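Local coordinates for hypothetical membrane protein (Corynebacterium glutamicum, PDB 6JS9), which binds heme through its N-terminal HtaA domain and probably passes it along the heme uptake machinery of the corynebacterial cell envelope, at residues L155-A160 with Y167-A172; G32-G37 with V72-H77. All coordinates share one frame; numbering follows the deposited sequence.

Contact 1: L155-A160 with Y167-A172; sequences LTAAGA and YETGEA. With HEM (protoporphyrin IX containing Fe), chain C.
Leu155 turns CG anti to its backbone N (chi1 178°), while Tyr167 holds CG anti to its own carbonyl carbon (chi1 -59°); the two side chains cross at about a right angle, and Leu155 CD2 presses on Tyr167 CB at 3.4 Å. From that hold the Tyr167 ring runs on to the heme, where its OH donates to propionate oxygen O1A over 2.5 Å, the acceptor lying at the ring edge. The backbones pair at Leu155 alone: its N donates to Glu171 O at 2.7 Å, nearly straight, and its O receives Gly170 N over the same length at a more bent 143°. Gly170 sits in a type II turn from Glu168 to Glu171, where the Glu171 carboxylate, salt-bridged to Arg18, also accepts Glu168 N through OE1 at 2.9 Å. Thr169 lays OG1 and CG2 against Ala157, and Ala160 CB meets Tyr167 O at 3.4 Å. A water joins Ala160 O to Tyr167 N. Thr156 OG1 takes Gly159 N at 3.0 Å, an N-cap for the short helix, and also bonds Val130 O. Together this is a strand-to-helix junction and returning turn at the propionate side of a heme pocket, consistent with a part in placing Tyr167.

Contact 2: G32-G37 with V72-H77; sequences GSITLG and VHFLGH. With HEM (protoporphyrin IX containing Fe), chain C.
Ser33 and Leu75 open an antiparallel pairing at the margin of the HtaA domain's large curled beta-sheet, where strand 33-37 runs against residues 72-77 of the long strand 63-79, at 163° between the directions of these two segments. Four backbone hydrogen bonds tie the strands, two in each of the hydrogen-bonded pairs Ser33-Leu75 and Thr35-His73. The shortest, His73 N to Thr35 O, spans 2.8 Å. Two CA-H...O contacts supplement them; in the closer, Gly32 CA approaches Leu75 O at 3.2 Å.

Apolar packing occupies the face carrying Ile34, Leu36, Val72 and Phe74. Val72 has CG1 anti to its backbone N (chi1 -169°), which sets that methyl 3.7 Å from Ile34 CG2, while Leu36 CD2 touches Val72 CG2 at 3.8 Å. Val72 CG1 also lies over one face of the Phe74 ring, whose CD1 meets Ile34 CG1. Phe47 and helix 19-26 cover this face, Phe21 meeting Phe74 edge-to-face.

On the other face polar and apolar groups mix: Ser33 OG rests against Leu75 CD1, and the His73 ring has Leu75 CG over one face and bonds Asp86 through NE2.

At the heme end, the His77 ring is gripped by Tyr117 OH at ND1 and by the axial ligand Tyr24 OH at NE2, with NE2 3.2 Å from porphyrin NC.

In the fold
The two contacts illustrate how a beta-rich domain can bring separate parts of its chain to one cofactor. Contact 2 comes first along the chain and closes before contact 1 begins; their centres lie 20 Å apart, with nearest atoms about 9 Å apart and no touch. Contact 2 lies within the antiparallel sheet, between strand 33-37 and strand 63-79; contact 1 sits at its margin, where strand 146-155 ends and the chain goes through helix 157-162 into the loop before strand 177-183. Helix 19-26 lies between them, its Phe21 meeting Phe74 and Tyr167. Heme is the other link, reached at a propionate from contact 1 and at the porphyrin from contact 2.

Contact 1: L155-A160 with Y167-A172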
loop_
_atom_site.group_PDB
_atom_site.type_symbol
_atom_site.label_atom_id
_atom_site.label_comp_id
_atom_site.label_asym_id
_atom_site.label_seq_id
_atom_site.Cartn_x
_atom_site.Cartn_y
_atom_site.Cartn_z
ATOM N N LEU A 155 8.364 -5.340 4.673
ATOM C CA LEU A 155 8.756 -4.672 3.438
ATOM C C LEU A 155 9.658 -5.559 2.585
ATOM O O LEU A 155 10.562 -6.233 3.090
ATOM C CB LEU A 155 9.483 -3.362 3.779
ATOM C CG LEU A 155 10.021 -2.503 2.639
ATOM C CD1 LEU A 155 8.863 -1.892 1.868
ATOM C CD2 LEU A 155 10.938 -1.443 3.175
ATOM N N THR A 156 9.425 -5.545 1.275
ATOM C CA THR A 156 10.230 -6.335 0.356
ATOM C C THR A 156 11.492 -5.585 -0.041
ATOM O O THR A 156 11.629 -4.376 0.169
ATOM C CB THR A 156 9.458 -6.680 -0.913
ATOM O OG1 THR A 156 9.257 -5.474 -1.662
ATOM C CG2 THR A 156 8.099 -7.348 -0.575
ATOM N N ALA A 157 12.415 -6.327 -0.655
ATOM C CA ALA A 157 13.633 -5.718 -1.178
ATOM C C ALA A 157 13.302 -4.596 -2.154
ATOM O O ALA A 157 13.869 -3.498 -2.079
ATOM C CB ALA A 157 14.501 -6.788 -1.847
ATOM N N ALA A 158 12.361 -4.848 -3.069
ATOM C CA ALA A 158 12.020 -3.844 -4.071
ATOM C C ALA A 158 11.322 -2.645 -3.439
ATOM O O ALA A 158 11.520 -1.505 -3.878
ATOM C CB ALA A 158 11.156 -4.472 -5.170
ATOM N N GLY A 159 10.489 -2.881 -2.418
ATOM C CA GLY A 159 9.852 -1.771 -1.721
ATOM C C GLY A 159 10.860 -0.890 -1.009
ATOM O O GLY A 159 10.753 0.341 -1.027
ATOM N N ALA A 160 11.857 -1.508 -0.374
ATOM C CA ALA A 160 12.899 -0.735 0.283
ATOM C C ALA A 160 13.630 0.140 -0.721
ATOM O O ALA A 160 13.930 1.306 -0.441
ATOM C CB ALA A 160 13.874 -1.671 0.992
ATOM N N TYR A 167 14.847 2.102 4.465
ATOM C CA TYR A 167 14.465 0.886 5.160
ATOM C C TYR A 167 15.297 -0.283 4.657
ATOM O O TYR A 167 15.726 -0.305 3.503
ATOM C CB TYR A 167 12.987 0.572 4.931
ATOM C CG TYR A 167 12.023 1.647 5.383
ATOM C CD1 TYR A 167 12.113 2.214 6.660
ATOM C CD2 TYR A 167 11.023 2.098 4.536
ATOM C CE1 TYR A 167 11.216 3.189 7.071
ATOM C CE2 TYR A 167 10.129 3.078 4.938
ATOM C CZ TYR A 167 10.221 3.617 6.205
ATOM O OH TYR A 167 9.303 4.587 6.598
ATOM N N GLU A 168 15.505 -1.265 5.532
ATOM C CA GLU A 168 16.142 -2.517 5.152
ATOM C C GLU A 168 15.086 -3.504 4.666
ATOM O O GLU A 168 13.931 -3.472 5.104
ATOM C CB GLU A 168 16.903 -3.127 6.330
ATOM C CG GLU A 168 17.867 -2.175 7.024
ATOM C CD GLU A 168 19.017 -1.732 6.125
ATOM O OE1 GLU A 168 19.656 -2.607 5.497
ATOM O OE2 GLU A 168 19.277 -0.506 6.042
ATOM N N THR A 169 15.494 -4.390 3.758
ATOM C CA THR A 169 14.618 -5.479 3.346
ATOM C C THR A 169 14.079 -6.219 4.566
ATOM O O THR A 169 14.811 -6.497 5.521
ATOM C CB THR A 169 15.365 -6.459 2.436
ATOM O OG1 THR A 169 15.805 -5.779 1.256
ATOM C CG2 THR A 169 14.449 -7.618 2.031
ATOM N N GLY A 170 12.785 -6.531 4.528
ATOM C CA GLY A 170 12.159 -7.263 5.603
ATOM C C GLY A 170 11.720 -6.411 6.766
ATOM O O GLY A 170 11.214 -6.958 7.757
ATOM N N GLU A 171 11.873 -5.089 6.676
ATOM C CA GLU A 171 11.485 -4.228 7.780
ATOM C C GLU A 171 9.979 -4.260 7.990
ATOM O O GLU A 171 9.199 -4.325 7.034
ATOM C CB GLU A 171 11.941 -2.796 7.535
ATOM C CG GLU A 171 12.131 -2.045 8.831
ATOM C CD GLU A 171 13.157 -0.932 8.732
ATOM O OE1 GLU A 171 14.224 -1.123 8.103
ATOM O OE2 GLU A 171 12.881 0.144 9.292
ATOM N N ALA A 172 9.574 -4.223 9.256
ATOM C CA ALA A 172 8.157 -4.192 9.576
ATOM C C ALA A 172 7.545 -2.874 9.127
ATOM O O ALA A 172 8.169 -1.810 9.227
ATOM C CB ALA A 172 7.940 -4.389 11.075
HETATM C CHA HEM C . 14.292 9.401 6.220
HETATM C CHB HEM C . 12.686 8.358 1.754
HETATM C CHC HEM C . 14.778 12.362 -0.060
HETATM C CHD HEM C . 16.759 13.153 4.306
HETATM C C1A HEM C . 13.644 8.772 5.172
HETATM C C2A HEM C . 12.813 7.588 5.258
HETATM C C3A HEM C . 12.359 7.290 4.037
HETATM C C4A HEM C . 12.891 8.288 3.119
HETATM C CMA HEM C . 11.437 6.087 3.693
HETATM C CAA HEM C . 12.512 6.837 6.562
HETATM C CBA HEM C . 11.515 7.648 7.389
HETATM C CGA HEM C . 11.135 6.843 8.600
HETATM O O1A HEM C . 10.197 6.003 8.493
HETATM O O2A HEM C . 11.788 7.046 9.659
HETATM C C1B HEM C . 13.120 9.337 0.884
HETATM C C2B HEM C . 12.864 9.347 -0.550
HETATM C C3B HEM C . 13.440 10.455 -1.066
HETATM C C4B HEM C . 14.070 11.180 0.036
HETATM C CMB HEM C . 12.052 8.229 -1.268
HETATM C CAB HEM C . 13.487 10.997 -2.525
HETATM C CBB HEM C . 12.922 10.402 -3.584
HETATM C C1C HEM C . 15.524 12.935 0.958
HETATM C C2C HEM C . 16.311 14.147 0.870
HETATM C C3C HEM C . 16.861 14.369 2.078
HETATM C C4C HEM C . 16.424 13.307 2.972
HETATM C CMC HEM C . 16.437 14.960 -0.434
HETATM C CAC HEM C . 17.796 15.523 2.532
HETATM C CBC HEM C . 18.234 16.486 1.723
HETATM C C1D HEM C . 16.259 12.231 5.214
HETATM C C2D HEM C . 16.542 12.174 6.645
HETATM C C3D HEM C . 15.861 11.135 7.169
HETATM C C4D HEM C . 15.125 10.498 6.097
HETATM C CMD HEM C . 17.458 13.144 7.430
HETATM C CAD HEM C . 15.812 10.674 8.647
HETATM C CBD HEM C . 14.664 11.474 9.277
HETATM C CGD HEM C . 14.448 11.130 10.733
HETATM O O1D HEM C . 13.810 11.958 11.426
HETATM O O2D HEM C . 14.903 10.055 11.213
HETATM N NA HEM C . 13.658 9.168 3.853
HETATM N NB HEM C . 13.861 10.468 1.196
HETATM N NC HEM C . 15.604 12.469 2.254
HETATM N ND HEM C . 15.386 11.190 4.933
HETATM FE FE HEM C . 14.373 10.995 3.127
HETATM O O HOH W 1 13.267 2.251 2.031
#

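Contact 2: G32-G37 with V72-H77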
loop_
_atom_site.group_PDB
_atom_site.type_symbol
_atom_site.label_atom_id
_atom_site.label_comp_id
_atom_site.label_asym_id
_atom_site.label_seq_id
_atom_site.Cartn_x
_atom_site.Cartn_y
_atom_site.Cartn_z
ATOM N N GLY A 32 6.193 17.932 4.112
ATOM C CA GLY A 32 5.346 17.829 2.937
ATOM C C GLY A 32 3.900 17.526 3.299
ATOM O O GLY A 32 3.364 18.014 4.298
ATOM N N SER A 33 3.260 16.701 2.465
ATOM C CA SER A 33 1.839 16.421 2.614
ATOM C C SER A 33 1.521 15.012 2.128
ATOM O O SER A 33 2.273 14.412 1.356
ATOM C CB SER A 33 0.985 17.420 1.829
ATOM O OG SER A 33 1.329 17.340 0.458
ATOM N N ILE A 34 0.384 14.498 2.588
ATOM C CA ILE A 34 -0.190 13.241 2.106
ATOM C C ILE A 34 -1.571 13.551 1.542
ATOM O O ILE A 34 -2.377 14.219 2.201
ATOM C CB ILE A 34 -0.291 12.180 3.220
ATOM C CG1 ILE A 34 1.062 11.939 3.897
ATOM C CG2 ILE A 34 -0.845 10.841 2.658
ATOM C CD1 ILE A 34 0.989 10.900 5.023
ATOM N N THR A 35 -1.846 13.073 0.328
ATOM C CA THR A 35 -3.137 13.308 -0.313
ATOM C C THR A 35 -3.708 11.989 -0.818
ATOM O O THR A 35 -3.040 11.258 -1.559
ATOM C CB THR A 35 -3.015 14.311 -1.466
ATOM O OG1 THR A 35 -2.332 15.483 -1.004
ATOM C CG2 THR A 35 -4.376 14.724 -1.941
ATOM N N LEU A 36 -4.936 11.686 -0.410
ATOM C CA LEU A 36 -5.631 10.484 -0.843
ATOM C C LEU A 36 -6.562 10.807 -2.003
ATOM O O LEU A 36 -7.159 11.885 -2.062
ATOM C CB LEU A 36 -6.426 9.880 0.307
ATOM C CG LEU A 36 -5.625 9.555 1.559
ATOM C CD1 LEU A 36 -6.587 9.100 2.649
ATOM C CD2 LEU A 36 -4.575 8.493 1.260
ATOM N N GLY A 37 -6.685 9.861 -2.932
ATOM C CA GLY A 37 -7.583 10.026 -4.056
ATOM C C GLY A 37 -8.309 8.739 -4.391
ATOM O O GLY A 37 -8.089 7.697 -3.768
ATOM N N VAL A 72 -2.555 7.026 -2.924
ATOM C CA VAL A 72 -1.882 7.826 -1.897
ATOM C C VAL A 72 -0.754 8.583 -2.566
ATOM O O VAL A 72 0.068 7.972 -3.258
ATOM C CB VAL A 72 -1.301 6.966 -0.759
ATOM C CG1 VAL A 72 -0.854 7.857 0.393
ATOM C CG2 VAL A 72 -2.304 5.909 -0.295
ATOM N N HIS A 73 -0.692 9.898 -2.344
ATOM C CA HIS A 73 0.331 10.749 -2.951
ATOM C C HIS A 73 1.183 11.393 -1.858
ATOM O O HIS A 73 0.706 12.274 -1.136
ATOM C CB HIS A 73 -0.305 11.816 -3.838
ATOM C CG HIS A 73 0.694 12.630 -4.600
ATOM N ND1 HIS A 73 0.384 13.838 -5.186
ATOM C CD2 HIS A 73 2.001 12.405 -4.873
ATOM C CE1 HIS A 73 1.459 14.322 -5.785
ATOM N NE2 HIS A 73 2.452 13.467 -5.615
ATOM N N PHE A 74 2.449 10.966 -1.753
ATOM C CA PHE A 74 3.396 11.523 -0.795
ATOM C C PHE A 74 4.236 12.620 -1.449
ATOM O O PHE A 74 4.814 12.417 -2.522
ATOM C CB PHE A 74 4.342 10.445 -0.252
ATOM C CG PHE A 74 3.652 9.272 0.377
ATOM C CD1 PHE A 74 3.148 9.356 1.668
ATOM C CD2 PHE A 74 3.529 8.079 -0.309
ATOM C CE1 PHE A 74 2.506 8.261 2.255
ATOM C CE2 PHE A 74 2.907 6.973 0.274
ATOM C CZ PHE A 74 2.404 7.070 1.562
ATOM N N LEU A 75 4.335 13.762 -0.776
ATOM C CA LEU A 75 5.179 14.869 -1.200
ATOM C C LEU A 75 6.122 15.215 -0.064
ATOM O O LEU A 75 5.704 15.262 1.096
ATOM C CB LEU A 75 4.357 16.114 -1.564
ATOM C CG LEU A 75 3.536 16.111 -2.849
ATOM C CD1 LEU A 75 2.677 17.365 -2.943
ATOM C CD2 LEU A 75 4.432 15.968 -4.090
ATOM N N GLY A 76 7.388 15.460 -0.392
ATOM C CA GLY A 76 8.328 15.936 0.605
ATOM C C GLY A 76 9.486 16.676 -0.027
ATOM O O GLY A 76 9.748 16.552 -1.229
ATOM N N HIS A 77 10.171 17.470 0.799
ATOM C CA HIS A 77 11.440 18.100 0.425
ATOM C C HIS A 77 11.256 19.071 -0.747
ATOM O O HIS A 77 11.767 18.883 -1.852
ATOM C CB HIS A 77 12.488 17.027 0.102
ATOM C CG HIS A 77 12.907 16.227 1.293
ATOM N ND1 HIS A 77 13.514 16.797 2.390
ATOM C CD2 HIS A 77 12.807 14.906 1.560
ATOM C CE1 HIS A 77 13.757 15.858 3.288
ATOM N NE2 HIS A 77 13.340 14.703 2.808
HETATM C CHA HEM C . 14.292 9.401 6.220
HETATM C CHB HEM C . 12.686 8.358 1.754
HETATM C CHC HEM C . 14.778 12.362 -0.060
HETATM C CHD HEM C . 16.759 13.153 4.306
HETATM C C1A HEM C . 13.644 8.772 5.172
HETATM C C2A HEM C . 12.813 7.588 5.258
HETATM C C3A HEM C . 12.359 7.290 4.037
HETATM C C4A HEM C . 12.891 8.288 3.119
HETATM C CMA HEM C . 11.437 6.087 3.693
HETATM C CAA HEM C . 12.512 6.837 6.562
HETATM C CBA HEM C . 11.515 7.648 7.389
HETATM C CGA HEM C . 11.135 6.843 8.600
HETATM O O1A HEM C . 10.197 6.003 8.493
HETATM O O2A HEM C . 11.788 7.046 9.659
HETATM C C1B HEM C . 13.120 9.337 0.884
HETATM C C2B HEM C . 12.864 9.347 -0.550
HETATM C C3B HEM C . 13.440 10.455 -1.066
HETATM C C4B HEM C . 14.070 11.180 0.036
HETATM C CMB HEM C . 12.052 8.229 -1.268
HETATM C CAB HEM C . 13.487 10.997 -2.525
HETATM C CBB HEM C . 12.922 10.402 -3.584
HETATM C C1C HEM C . 15.524 12.935 0.958
HETATM C C2C HEM C . 16.311 14.147 0.870
HETATM C C3C HEM C . 16.861 14.369 2.078
HETATM C C4C HEM C . 16.424 13.307 2.972
HETATM C CMC HEM C . 16.437 14.960 -0.434
HETATM C CAC HEM C . 17.796 15.523 2.532
HETATM C CBC HEM C . 18.234 16.486 1.723
HETATM C C1D HEM C . 16.259 12.231 5.214
HETATM C C2D HEM C . 16.542 12.174 6.645
HETATM C C3D HEM C . 15.861 11.135 7.169
HETATM C C4D HEM C . 15.125 10.498 6.097
HETATM C CMD HEM C . 17.458 13.144 7.430
HETATM C CAD HEM C . 15.812 10.674 8.647
HETATM C CBD HEM C . 14.664 11.474 9.277
HETATM C CGD HEM C . 14.448 11.130 10.733
HETATM O O1D HEM C . 13.810 11.958 11.426
HETATM O O2D HEM C . 14.903 10.055 11.213
HETATM N NA HEM C . 13.658 9.168 3.853
HETATM N NB HEM C . 13.861 10.468 1.196
HETATM N NC HEM C . 15.604 12.469 2.254
HETATM N ND HEM C . 15.386 11.190 4.933
HETATM FE FE HEM C . 14.373 10.995 3.127
#